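Local structure of glycoside Hydrolase (5T9X) at residues 49-54 against 330-335; 74-79 against 113-118; 87-92 against 153-158; 119-124 against 323-328. The protein probably hydrolyses agarose or related red-algal galactans, as a family 16 glycoside hydrolase of the human gut bacterium Bacteroides uniformis. One frame throughout, in Å; residues are numbered along the deposited sequence.

Interaction 1 (49-54 against 330-335). With NA (sodium ion), chain D.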
# COMPACT_ATOMS: atom_id res chain seq x y z
N GLU A 49 -19.93 -7.75 -14.83
CA GLU A 49 -18.86 -8.01 -15.81
C GLU A 49 -17.54 -8.49 -15.19
O GLU A 49 -16.83 -9.29 -15.81
CB GLU A 49 -18.59 -6.78 -16.68
CG GLU A 49 -19.83 -6.30 -17.42
CD GLU A 49 -19.55 -5.26 -18.50
OE1 GLU A 49 -18.36 -4.95 -18.78
OE2 GLU A 49 -20.53 -4.76 -19.08
N TYR A 50 -17.22 -8.03 -13.98
CA TYR A 50 -15.96 -8.40 -13.33
C TYR A 50 -16.19 -9.07 -11.97
O TYR A 50 -17.24 -8.90 -11.37
CB TYR A 50 -15.08 -7.15 -13.18
CG TYR A 50 -14.85 -6.38 -14.49
CD1 TYR A 50 -13.78 -6.69 -15.32
CD2 TYR A 50 -15.70 -5.33 -14.88
CE1 TYR A 50 -13.54 -6.01 -16.50
CE2 TYR A 50 -15.48 -4.65 -16.07
CZ TYR A 50 -14.39 -4.99 -16.88
OH TYR A 50 -14.12 -4.33 -18.07
N GLU A 51 -15.20 -9.85 -11.52
CA GLU A 51 -15.09 -10.40 -10.14
C GLU A 51 -15.71 -9.48 -9.12
O GLU A 51 -16.54 -9.88 -8.28
CB GLU A 51 -13.60 -10.53 -9.74
CG GLU A 51 -12.89 -11.80 -10.16
CD GLU A 51 -11.47 -11.92 -9.60
OE1 GLU A 51 -10.84 -10.90 -9.24
OE2 GLU A 51 -10.91 -13.05 -9.53
N TRP A 52 -15.28 -8.21 -9.20
CA TRP A 52 -15.62 -7.19 -8.20
C TRP A 52 -17.02 -6.57 -8.22
O TRP A 52 -17.36 -5.81 -7.31
CB TRP A 52 -14.59 -6.06 -8.24
CG TRP A 52 -14.45 -5.34 -9.53
CD1 TRP A 52 -15.38 -4.60 -10.16
CD2 TRP A 52 -13.27 -5.25 -10.30
NE1 TRP A 52 -14.85 -4.06 -11.30
CE2 TRP A 52 -13.55 -4.46 -11.41
CE3 TRP A 52 -11.99 -5.79 -10.16
CZ2 TRP A 52 -12.61 -4.19 -12.38
CZ3 TRP A 52 -11.05 -5.51 -11.14
CH2 TRP A 52 -11.37 -4.72 -12.23
N ASP A 53 -17.81 -6.86 -9.25
CA ASP A 53 -19.12 -6.25 -9.37
C ASP A 53 -20.10 -6.74 -8.31
O ASP A 53 -21.08 -6.07 -8.04
CB ASP A 53 -19.67 -6.42 -10.80
CG ASP A 53 -19.04 -5.45 -11.80
OD1 ASP A 53 -18.62 -4.33 -11.40
OD2 ASP A 53 -18.99 -5.79 -13.01
N LYS A 54 -19.83 -7.85 -7.65
CA LYS A 54 -20.58 -8.15 -6.44
C LYS A 54 -20.52 -7.07 -5.35
O LYS A 54 -21.35 -7.09 -4.44
CB LYS A 54 -20.21 -9.49 -5.83
CG LYS A 54 -18.77 -9.68 -5.39
CD LYS A 54 -18.68 -10.86 -4.40
CE LYS A 54 -17.49 -11.77 -4.69
NZ LYS A 54 -17.58 -13.04 -3.90
N LEU A 330 -0.95 -10.95 -1.01
CA LEU A 330 -1.85 -11.33 -2.12
C LEU A 330 -2.82 -10.21 -2.40
O LEU A 330 -3.47 -9.72 -1.49
CB LEU A 330 -2.69 -12.55 -1.76
CG LEU A 330 -1.93 -13.84 -1.46
CD1 LEU A 330 -2.83 -14.99 -1.00
CD2 LEU A 330 -1.12 -14.25 -2.69
N VAL A 331 -2.93 -9.82 -3.67
CA VAL A 331 -3.93 -8.88 -4.09
C VAL A 331 -4.70 -9.52 -5.21
O VAL A 331 -4.14 -9.83 -6.28
CB VAL A 331 -3.33 -7.55 -4.55
CG1 VAL A 331 -4.40 -6.66 -5.16
CG2 VAL A 331 -2.67 -6.85 -3.36
N ASP A 332 -5.98 -9.72 -4.95
CA ASP A 332 -6.90 -10.44 -5.83
C ASP A 332 -7.29 -9.51 -6.95
O ASP A 332 -7.40 -9.93 -8.10
CB ASP A 332 -8.12 -10.86 -5.02
CG ASP A 332 -9.12 -11.73 -5.79
OD1 ASP A 332 -8.91 -12.09 -6.98
OD2 ASP A 332 -10.17 -12.01 -5.16
N TRP A 333 -7.56 -8.27 -6.60
CA TRP A 333 -7.79 -7.25 -7.59
C TRP A 333 -7.59 -5.84 -7.05
O TRP A 333 -7.59 -5.60 -5.81
CB TRP A 333 -9.21 -7.36 -8.18
CG TRP A 333 -10.39 -7.50 -7.25
CD1 TRP A 333 -11.08 -8.62 -7.04
CD2 TRP A 333 -11.05 -6.47 -6.50
NE1 TRP A 333 -12.12 -8.39 -6.18
CE2 TRP A 333 -12.13 -7.08 -5.84
CE3 TRP A 333 -10.84 -5.10 -6.31
CZ2 TRP A 333 -12.99 -6.38 -5.01
CZ3 TRP A 333 -11.69 -4.40 -5.48
CH2 TRP A 333 -12.76 -5.04 -4.84
N ILE A 334 -7.47 -4.93 -8.00
CA ILE A 334 -7.42 -3.51 -7.72
C ILE A 334 -8.21 -2.78 -8.79
O ILE A 334 -7.96 -2.97 -9.98
CB ILE A 334 -5.96 -3.01 -7.59
CG1 ILE A 334 -5.93 -1.56 -7.15
CG2 ILE A 334 -5.17 -3.17 -8.89
CD1 ILE A 334 -4.53 -1.11 -6.77
N ARG A 335 -9.16 -1.96 -8.35
CA ARG A 335 -10.08 -1.27 -9.25
C ARG A 335 -10.08 0.22 -9.00
O ARG A 335 -9.89 0.64 -7.88
CB ARG A 335 -11.48 -1.86 -9.12
CG ARG A 335 -12.20 -1.57 -7.82
CD ARG A 335 -13.53 -2.28 -7.82
NE ARG A 335 -14.25 -2.10 -6.57
CZ ARG A 335 -15.56 -2.27 -6.40
NH1 ARG A 335 -16.36 -2.56 -7.43
NH2 ARG A 335 -16.10 -2.13 -5.18
NA NA D . -8.38 -11.87 -9.10
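The sodium site of this enzyme is where Glu51, from an N-terminal loop, meets Asp332 on strand 329-341. Glu51 presents both carboxylate oxygens, with OE1 2.7 Å from the sodium and OE2 only slightly farther. Asp332 chelates the ion in another way: OD1 lies 2.2 Å from the sodium, and the residue's own backbone O is also a ligand. With CG anti to the backbone N (chi1 -175°), the carboxylate lies beside the residue's own carbonyl, and both can reach the ion. The two carboxylates are turned 76° against each other, and the cation between them lets their oxygens come close.

Next to the sodium site the contact becomes aromatic. Trp52 CB sits over the face of Trp333, 3.7 Å from the centroid of its six-membered ring, while the Trp52 edge points at that face in an offset edge-to-face pair with planes at 66°. Trp52 is itself sandwiched: Arg335 CD lies 3.8 Å from the centroid of its five-membered ring, and Tyr50 CB covers the opposite face. The Arg335 guanidinium runs on to a salt bridge with Glu165.

Asp332 and Trp333 form a classic beta bulge opposite Tyr167 of strand 162-169, and Asp75, Asn77 and Gly118 complete the sodium shell, while Trp52 also packs on Leu69 of strand 65-69.

Interaction 2 (74-79 against 113-118). With NA (sodium ion), chain D.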
# COMPACT_ATOMS: atom_id res chain seq x y z
N ASP A 74 -7.11 -3.88 -12.49
CA ASP A 74 -6.66 -5.22 -12.86
C ASP A 74 -7.25 -6.24 -11.92
O ASP A 74 -7.10 -6.12 -10.71
CB ASP A 74 -5.12 -5.31 -12.85
CG ASP A 74 -4.57 -6.45 -13.77
OD1 ASP A 74 -5.32 -7.42 -14.07
OD2 ASP A 74 -3.39 -6.39 -14.19
N ASP A 75 -7.91 -7.25 -12.49
CA ASP A 75 -8.39 -8.40 -11.72
C ASP A 75 -7.34 -9.54 -11.56
O ASP A 75 -7.58 -10.54 -10.86
CB ASP A 75 -9.71 -8.93 -12.28
CG ASP A 75 -9.60 -9.56 -13.68
OD1 ASP A 75 -8.49 -9.94 -14.13
OD2 ASP A 75 -10.65 -9.70 -14.32
N PHE A 76 -6.20 -9.38 -12.22
CA PHE A 76 -5.08 -10.30 -12.10
C PHE A 76 -5.40 -11.77 -12.41
O PHE A 76 -4.76 -12.65 -11.87
CB PHE A 76 -4.47 -10.19 -10.70
CG PHE A 76 -3.88 -8.84 -10.40
CD1 PHE A 76 -2.76 -8.38 -11.10
CD2 PHE A 76 -4.37 -8.08 -9.36
CE1 PHE A 76 -2.19 -7.15 -10.80
CE2 PHE A 76 -3.80 -6.85 -9.06
CZ PHE A 76 -2.73 -6.38 -9.79
N ASN A 77 -6.38 -12.04 -13.29
CA ASN A 77 -6.75 -13.42 -13.64
C ASN A 77 -6.03 -13.84 -14.93
O ASN A 77 -6.62 -13.92 -16.02
CB ASN A 77 -8.30 -13.59 -13.72
CG ASN A 77 -9.01 -13.34 -12.36
OD1 ASN A 77 -8.41 -13.39 -11.26
ND2 ASN A 77 -10.32 -13.09 -12.42
N TYR A 78 -4.73 -14.03 -14.78
CA TYR A 78 -3.82 -14.48 -15.83
C TYR A 78 -2.55 -15.00 -15.14
O TYR A 78 -2.47 -15.03 -13.90
CB TYR A 78 -3.49 -13.33 -16.80
CG TYR A 78 -2.97 -12.04 -16.16
CD1 TYR A 78 -1.60 -11.90 -15.80
CD2 TYR A 78 -3.82 -10.96 -15.96
CE1 TYR A 78 -1.13 -10.71 -15.22
CE2 TYR A 78 -3.37 -9.78 -15.39
CZ TYR A 78 -2.03 -9.64 -15.01
OH TYR A 78 -1.60 -8.45 -14.46
N THR A 79 -1.56 -15.42 -15.92
CA THR A 79 -0.31 -15.95 -15.38
C THR A 79 0.82 -15.04 -15.76
O THR A 79 0.89 -14.59 -16.91
CB THR A 79 -0.04 -17.37 -15.89
OG1 THR A 79 -0.85 -18.26 -15.14
CG2 THR A 79 1.43 -17.82 -15.67
N ILE A 113 8.00 -10.86 -7.70
CA ILE A 113 6.66 -10.52 -8.16
C ILE A 113 6.13 -11.57 -9.12
O ILE A 113 6.81 -11.93 -10.09
CB ILE A 113 6.66 -9.21 -8.95
CG1 ILE A 113 7.17 -8.07 -8.09
CG2 ILE A 113 5.28 -8.92 -9.53
CD1 ILE A 113 6.41 -7.84 -6.80
N SER A 114 4.89 -11.99 -8.91
CA SER A 114 4.21 -12.82 -9.89
C SER A 114 2.69 -12.72 -9.79
O SER A 114 2.14 -12.14 -8.86
CB SER A 114 4.66 -14.28 -9.75
OG SER A 114 4.24 -14.86 -8.52
N VAL A 115 2.04 -13.28 -10.80
CA VAL A 115 0.59 -13.39 -10.85
C VAL A 115 0.24 -14.84 -11.19
O VAL A 115 0.74 -15.40 -12.18
CB VAL A 115 0.00 -12.46 -11.90
CG1 VAL A 115 -1.51 -12.50 -11.82
CG2 VAL A 115 0.51 -11.04 -11.69
N SER A 116 -0.58 -15.44 -10.33
CA SER A 116 -1.07 -16.80 -10.50
C SER A 116 -2.24 -17.07 -9.57
O SER A 116 -2.32 -16.48 -8.48
CB SER A 116 0.04 -17.82 -10.23
OG SER A 116 0.23 -18.00 -8.85
N ASP A 117 -3.11 -17.98 -9.98
CA ASP A 117 -4.28 -18.38 -9.19
C ASP A 117 -5.21 -17.18 -8.86
O ASP A 117 -5.82 -17.09 -7.79
CB ASP A 117 -3.78 -19.08 -7.92
CG ASP A 117 -4.75 -20.12 -7.41
OD1 ASP A 117 -4.70 -21.27 -7.93
OD2 ASP A 117 -5.53 -19.81 -6.47
N GLY A 118 -5.30 -16.23 -9.79
CA GLY A 118 -6.14 -15.07 -9.63
C GLY A 118 -5.63 -13.93 -8.74
O GLY A 118 -6.42 -13.01 -8.47
NA NA D . -8.38 -11.87 -9.10
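Tyr78 lays its ring against Val115, and following that side chain outward traces most of the apolar half of this contact. CB carries CG into the position between the backbone N and the carbonyl carbon (chi1 53°), which turns the ring back along its own loop. CD1 and CE1 then run past Val115, with CE1 3.9 Å from Val115 CG1, and this methyl stands over the ring face as a CH-pi contact. At the tip, Tyr78 OH donates to Asp74 OD2 over 2.7 Å, arriving on the syn side and 30° out of the carboxylate plane; Trp92 NE1 is a second donor to that oxygen. A phenylalanine here would keep the ring but remove the hydroxyl, and would probably leave Asp74 OD2 with one donor fewer and the ring tip less firmly fixed.

The other half is metal coordination by neutral oxygens. Asn77 OD1 binds the sodium at 2.6 Å, and the backbone O of Asp75 and of Gly118 are further ligands. Two successive Asx turns, made by Asp74 and Asp75, shape the loop, Asp75 OD1 accepting from Asn77 N. Gly118 has a positive phi of 78°, and its CA lies 3.3 Å from Asn77 OD1, where a side chain would be tight. The two segments share no conventional hydrogen bond, but Thr79 CA approaches Val115 O at 3.4 Å.

Strand 113-116 pairs with strand 119-122, and Phe76 reaches across to Leu120 there and to Val331 and Ile334 of strand 329-341.

Interaction 3 (87-92 against 153-158)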
# COMPACT_ATOMS: atom_id res chain seq x y z
N ASN A 87 0.83 -10.53 -19.72
CA ASN A 87 -0.30 -9.64 -19.40
C ASN A 87 -0.03 -8.61 -18.32
O ASN A 87 -0.64 -7.54 -18.33
CB ASN A 87 -1.54 -10.44 -19.00
CG ASN A 87 -2.33 -10.91 -20.20
OD1 ASN A 87 -1.76 -11.23 -21.24
ND2 ASN A 87 -3.66 -10.91 -20.08
N PHE A 88 0.83 -8.95 -17.37
CA PHE A 88 1.35 -8.04 -16.34
C PHE A 88 1.96 -6.77 -16.95
O PHE A 88 1.64 -5.67 -16.54
CB PHE A 88 2.38 -8.81 -15.48
CG PHE A 88 3.00 -8.01 -14.39
CD1 PHE A 88 2.38 -7.92 -13.15
CD2 PHE A 88 4.21 -7.34 -14.61
CE1 PHE A 88 2.95 -7.16 -12.14
CE2 PHE A 88 4.78 -6.60 -13.60
CZ PHE A 88 4.14 -6.51 -12.37
N GLU A 89 2.81 -6.95 -17.96
CA GLU A 89 3.51 -5.87 -18.64
C GLU A 89 2.60 -4.84 -19.30
O GLU A 89 3.07 -3.77 -19.65
CB GLU A 89 4.47 -6.48 -19.68
CG GLU A 89 5.33 -5.48 -20.45
CD GLU A 89 6.64 -6.06 -20.99
OE1 GLU A 89 6.77 -7.31 -21.11
OE2 GLU A 89 7.56 -5.25 -21.30
N LYS A 90 1.32 -5.14 -19.51
CA LYS A 90 0.42 -4.17 -20.14
C LYS A 90 -0.02 -3.07 -19.19
O LYS A 90 -0.50 -2.03 -19.67
CB LYS A 90 -0.82 -4.85 -20.71
CG LYS A 90 -0.55 -5.82 -21.84
CD LYS A 90 -1.74 -6.76 -22.02
CE LYS A 90 -1.57 -7.65 -23.23
NZ LYS A 90 -2.66 -8.66 -23.30
N LYS A 91 0.09 -3.30 -17.88
CA LYS A 91 -0.36 -2.33 -16.88
C LYS A 91 0.60 -2.01 -15.74
O LYS A 91 0.33 -1.08 -14.98
CB LYS A 91 -1.70 -2.80 -16.28
CG LYS A 91 -2.81 -2.82 -17.30
CD LYS A 91 -4.02 -3.57 -16.79
CE LYS A 91 -5.08 -3.63 -17.86
NZ LYS A 91 -6.36 -3.91 -17.18
N TRP A 92 1.68 -2.76 -15.62
CA TRP A 92 2.50 -2.76 -14.41
C TRP A 92 3.95 -2.94 -14.76
O TRP A 92 4.26 -3.51 -15.79
CB TRP A 92 2.08 -3.90 -13.48
CG TRP A 92 0.62 -3.92 -13.12
CD1 TRP A 92 -0.32 -4.77 -13.60
CD2 TRP A 92 -0.05 -3.07 -12.18
NE1 TRP A 92 -1.54 -4.51 -13.04
CE2 TRP A 92 -1.40 -3.48 -12.16
CE3 TRP A 92 0.35 -2.02 -11.36
CZ2 TRP A 92 -2.37 -2.85 -11.34
CZ3 TRP A 92 -0.61 -1.39 -10.55
CH2 TRP A 92 -1.95 -1.81 -10.55
N THR A 153 4.68 -1.14 -9.66
CA THR A 153 4.28 0.22 -9.98
C THR A 153 3.39 0.22 -11.20
O THR A 153 3.69 -0.47 -12.19
CB THR A 153 5.50 1.11 -10.31
OG1 THR A 153 6.43 1.08 -9.23
CG2 THR A 153 5.08 2.59 -10.55
N SER A 154 2.35 1.05 -11.17
CA SER A 154 1.45 1.19 -12.30
C SER A 154 2.13 1.84 -13.51
O SER A 154 3.11 2.57 -13.37
CB SER A 154 0.25 2.04 -11.91
OG SER A 154 0.67 3.36 -11.66
N LYS A 155 1.60 1.57 -14.70
CA LYS A 155 2.14 2.18 -15.92
C LYS A 155 1.52 3.52 -16.19
O LYS A 155 2.15 4.33 -16.82
CB LYS A 155 2.04 1.26 -17.16
CG LYS A 155 3.17 0.25 -17.21
CD LYS A 155 3.38 -0.40 -18.58
CE LYS A 155 4.86 -0.77 -18.74
NZ LYS A 155 5.15 -1.84 -19.73
N THR A 156 0.30 3.77 -15.69
CA THR A 156 -0.35 5.08 -15.79
C THR A 156 -0.61 5.66 -14.40
O THR A 156 -0.50 4.98 -13.40
CB THR A 156 -1.67 5.00 -16.61
OG1 THR A 156 -2.67 4.27 -15.88
CG2 THR A 156 -1.45 4.37 -18.00
N ARG A 157 -1.00 6.94 -14.37
CA ARG A 157 -1.20 7.64 -13.11
C ARG A 157 -2.62 8.01 -12.90
O ARG A 157 -3.38 8.03 -13.82
CB ARG A 157 -0.35 8.89 -13.09
CG ARG A 157 1.11 8.55 -13.24
CD ARG A 157 2.00 9.67 -12.75
NE ARG A 157 2.75 10.28 -13.85
CZ ARG A 157 3.95 9.87 -14.29
NH1 ARG A 157 4.59 8.79 -13.77
NH2 ARG A 157 4.50 10.54 -15.28
N VAL A 158 -2.97 8.29 -11.66
CA VAL A 158 -4.30 8.73 -11.29
C VAL A 158 -4.19 10.09 -10.64
O VAL A 158 -3.13 10.49 -10.16
CB VAL A 158 -5.02 7.72 -10.37
CG1 VAL A 158 -5.11 6.39 -11.07
CG2 VAL A 158 -4.35 7.54 -9.03
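Lys155 and Trp92 bury the most surface here, one with its aliphatic chain and the other with its indole. Lys155 CG lies beside its own backbone N (chi1 -82°) and 3.7 Å from Trp92 N; the chain runs extended from there over the backbone of 89-92, which carries NZ to Glu89 O, a 2.8 Å hydrogen bond in the carbonyl plane. The Glu89 carboxylate is near but not bonded, its OE2 4.5 Å from Lys155 NZ. The Lys155 backbone adds a second link, its N donating to Lys91 O at 3.0 Å.

Trp92 faces Ser154 in an antiparallel non-hydrogen-bonded pair. Its six-membered ring leans on the strand, CE3 coming within 3.5 Å of Ser154 CA, and NE1 is hydrogen-bonded to Asp74. Thr153, the third contributor, brings its O to 3.4 Å from Trp92 CA in a CA-H...O contact. A leucine in place of Trp92 would probably open a gap beside Ser154 and leave Asp74 OD2 without its indole donor.

The pairing joins the short strand 92-93 to the end of strand 140-154, next to which Ser154 is hydrogen-bonded to Ile299 of strand 298-304, while Trp92 packs on Ile334 of strand 329-341, in the other sheet.

Interaction 4 (119-124 against 323-328)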
# COMPACT_ATOMS: atom_id res chain seq x y z
N CYS A 119 -4.36 -13.96 -8.30
CA CYS A 119 -3.79 -12.89 -7.49
C CYS A 119 -2.42 -12.41 -7.94
O CYS A 119 -1.60 -13.19 -8.41
CB CYS A 119 -3.62 -13.34 -6.06
SG CYS A 119 -5.16 -13.78 -5.31
N LEU A 120 -2.18 -11.13 -7.71
CA LEU A 120 -0.83 -10.58 -7.63
C LEU A 120 -0.22 -11.13 -6.35
O LEU A 120 -0.85 -11.10 -5.30
CB LEU A 120 -0.89 -9.07 -7.58
CG LEU A 120 0.43 -8.35 -7.39
CD1 LEU A 120 1.36 -8.65 -8.56
CD2 LEU A 120 0.18 -6.86 -7.25
N ARG A 121 0.99 -11.65 -6.45
CA ARG A 121 1.65 -12.30 -5.33
C ARG A 121 3.03 -11.66 -5.16
O ARG A 121 3.80 -11.57 -6.12
CB ARG A 121 1.79 -13.80 -5.59
CG ARG A 121 0.51 -14.54 -6.00
CD ARG A 121 0.78 -15.99 -6.44
NE ARG A 121 1.49 -16.67 -5.37
CZ ARG A 121 0.93 -17.32 -4.34
NH1 ARG A 121 -0.41 -17.48 -4.24
NH2 ARG A 121 1.74 -17.83 -3.40
N ILE A 122 3.32 -11.21 -3.94
CA ILE A 122 4.62 -10.67 -3.62
C ILE A 122 5.23 -11.52 -2.55
O ILE A 122 4.70 -11.58 -1.46
CB ILE A 122 4.50 -9.23 -3.12
CG1 ILE A 122 3.81 -8.40 -4.18
CG2 ILE A 122 5.88 -8.63 -2.79
CD1 ILE A 122 3.74 -6.94 -3.83
N GLU A 123 6.35 -12.18 -2.85
CA GLU A 123 7.02 -13.03 -1.86
C GLU A 123 8.18 -12.35 -1.12
O GLU A 123 8.66 -11.30 -1.52
CB GLU A 123 7.41 -14.41 -2.44
CG GLU A 123 8.49 -14.51 -3.54
CD GLU A 123 9.06 -15.95 -3.69
OE1 GLU A 123 8.33 -16.93 -3.37
OE2 GLU A 123 10.24 -16.11 -4.12
N THR A 124 8.59 -12.97 -0.02
CA THR A 124 9.74 -12.55 0.76
C THR A 124 10.68 -13.73 1.02
O THR A 124 10.24 -14.79 1.41
CB THR A 124 9.25 -11.99 2.08
OG1 THR A 124 8.37 -10.91 1.79
CG2 THR A 124 10.39 -11.46 2.92
N ASN A 323 8.28 -20.58 5.95
CA ASN A 323 6.89 -20.64 5.50
C ASN A 323 6.60 -19.52 4.50
O ASN A 323 6.36 -18.37 4.89
CB ASN A 323 5.98 -20.51 6.73
CG ASN A 323 4.53 -20.71 6.39
OD1 ASN A 323 4.07 -20.43 5.28
ND2 ASN A 323 3.78 -21.20 7.35
N LYS A 324 6.57 -19.85 3.21
CA LYS A 324 6.48 -18.85 2.15
C LYS A 324 5.08 -18.24 2.00
O LYS A 324 4.97 -17.07 1.60
CB LYS A 324 6.97 -19.43 0.83
CG LYS A 324 8.42 -19.90 0.89
CD LYS A 324 8.99 -20.18 -0.49
CE LYS A 324 10.27 -21.00 -0.40
NZ LYS A 324 11.08 -20.97 -1.66
N ASP A 325 4.02 -19.01 2.32
CA ASP A 325 2.66 -18.48 2.31
C ASP A 325 2.46 -17.35 3.35
O ASP A 325 1.87 -16.31 3.04
CB ASP A 325 1.62 -19.60 2.48
CG ASP A 325 1.56 -20.58 1.26
OD1 ASP A 325 2.06 -20.27 0.14
OD2 ASP A 325 1.00 -21.68 1.44
N ASN A 326 3.00 -17.52 4.55
CA ASN A 326 2.98 -16.45 5.55
C ASN A 326 3.64 -15.13 5.12
O ASN A 326 3.25 -14.07 5.62
CB ASN A 326 3.66 -16.90 6.84
CG ASN A 326 2.77 -17.74 7.72
OD1 ASN A 326 1.59 -17.94 7.45
ND2 ASN A 326 3.34 -18.24 8.80
N ASN A 327 4.64 -15.20 4.23
CA ASN A 327 5.37 -14.00 3.84
C ASN A 327 5.09 -13.62 2.40
O ASN A 327 5.91 -12.99 1.75
CB ASN A 327 6.86 -14.19 4.11
CG ASN A 327 7.14 -14.44 5.58
OD1 ASN A 327 7.10 -13.53 6.41
ND2 ASN A 327 7.41 -15.68 5.92
N THR A 328 3.90 -13.99 1.93
CA THR A 328 3.42 -13.63 0.62
C THR A 328 2.21 -12.70 0.80
O THR A 328 1.24 -13.06 1.45
CB THR A 328 3.06 -14.91 -0.17
OG1 THR A 328 4.26 -15.65 -0.45
CG2 THR A 328 2.39 -14.59 -1.47
O HOH W 1 0.15 -18.33 -1.04
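Thr328 lies closest against strand 119-122: its CA approaches Ile122 O at 3.2 Å, a CA-H...O contact, and its CG2 sits over one face of the Arg121 guanidinium, 3.8 Å from NH2. Farther along, Thr124 and Asn327 meet through their CB atoms, 3.8 Å apart. Thr124 OG1 is 3.2 Å from Asn327 O, a weak hydrogen bond that is not settled, because the hydroxyl also has Thr149 of strand 140-154 within reach.

Arg121 reaches Asp325 through water. Its NH2 donates to the water over 2.9 Å, and the water donates in turn to Asp325 OD1; the direct separation of Arg121 NH2 and Asp325 OD1, 4.3 Å, is too long for a salt bridge. A bend at chi3 (55°) swings the guanidinium toward this position, where the Asp325 carboxylate oxygen lies at its edge.

In the beta-jelly roll expected of family 16, strand 119-122 lies between strands 113-116 and 329-341 of one sheet, and residues 323-328 are the loop that leads into the latter. Ile122 is already hydrogen-bonded to Phe329 through the backbone.

The loop is shaped from within. Asp325 to Thr328 form a type I turn, and Asn323 OD1 receives Asn326 N in an Asx motif. Lys324 O is gripped twice, by Thr328 OG1 at 2.6 Å and by Asn327 N, which come from opposite faces of its plane. The buried amide of Asn327 is satisfied at both ends: ND2 donates to Asn323 O and Glu320 O, and OD1 is hydrogen-bonded to Ser173.

Overall arrangement
Along the chain, interaction 1 closes a long loop that holds the other three; interaction 2 comes before interaction 4 in series, and interaction 3 crosses both. Interactions 1, 2 and 4 all reach one antiparallel sheet, in which strands 113-116, 119-122 and 329-341 lie side by side. Interactions 1 and 2, their centres 11 Å apart, share the sodium, so that the ion ties the N-terminal loop, the loop after strand 65-69, the turn between strands 113-116 and 119-122, and the last strand together. Interaction 3, its centre about 13 Å from that of interaction 2, belongs to the second sheet and meets the first through Trp92. Interactions 3 and 4 are the farthest apart, with centres 21 Å from each other.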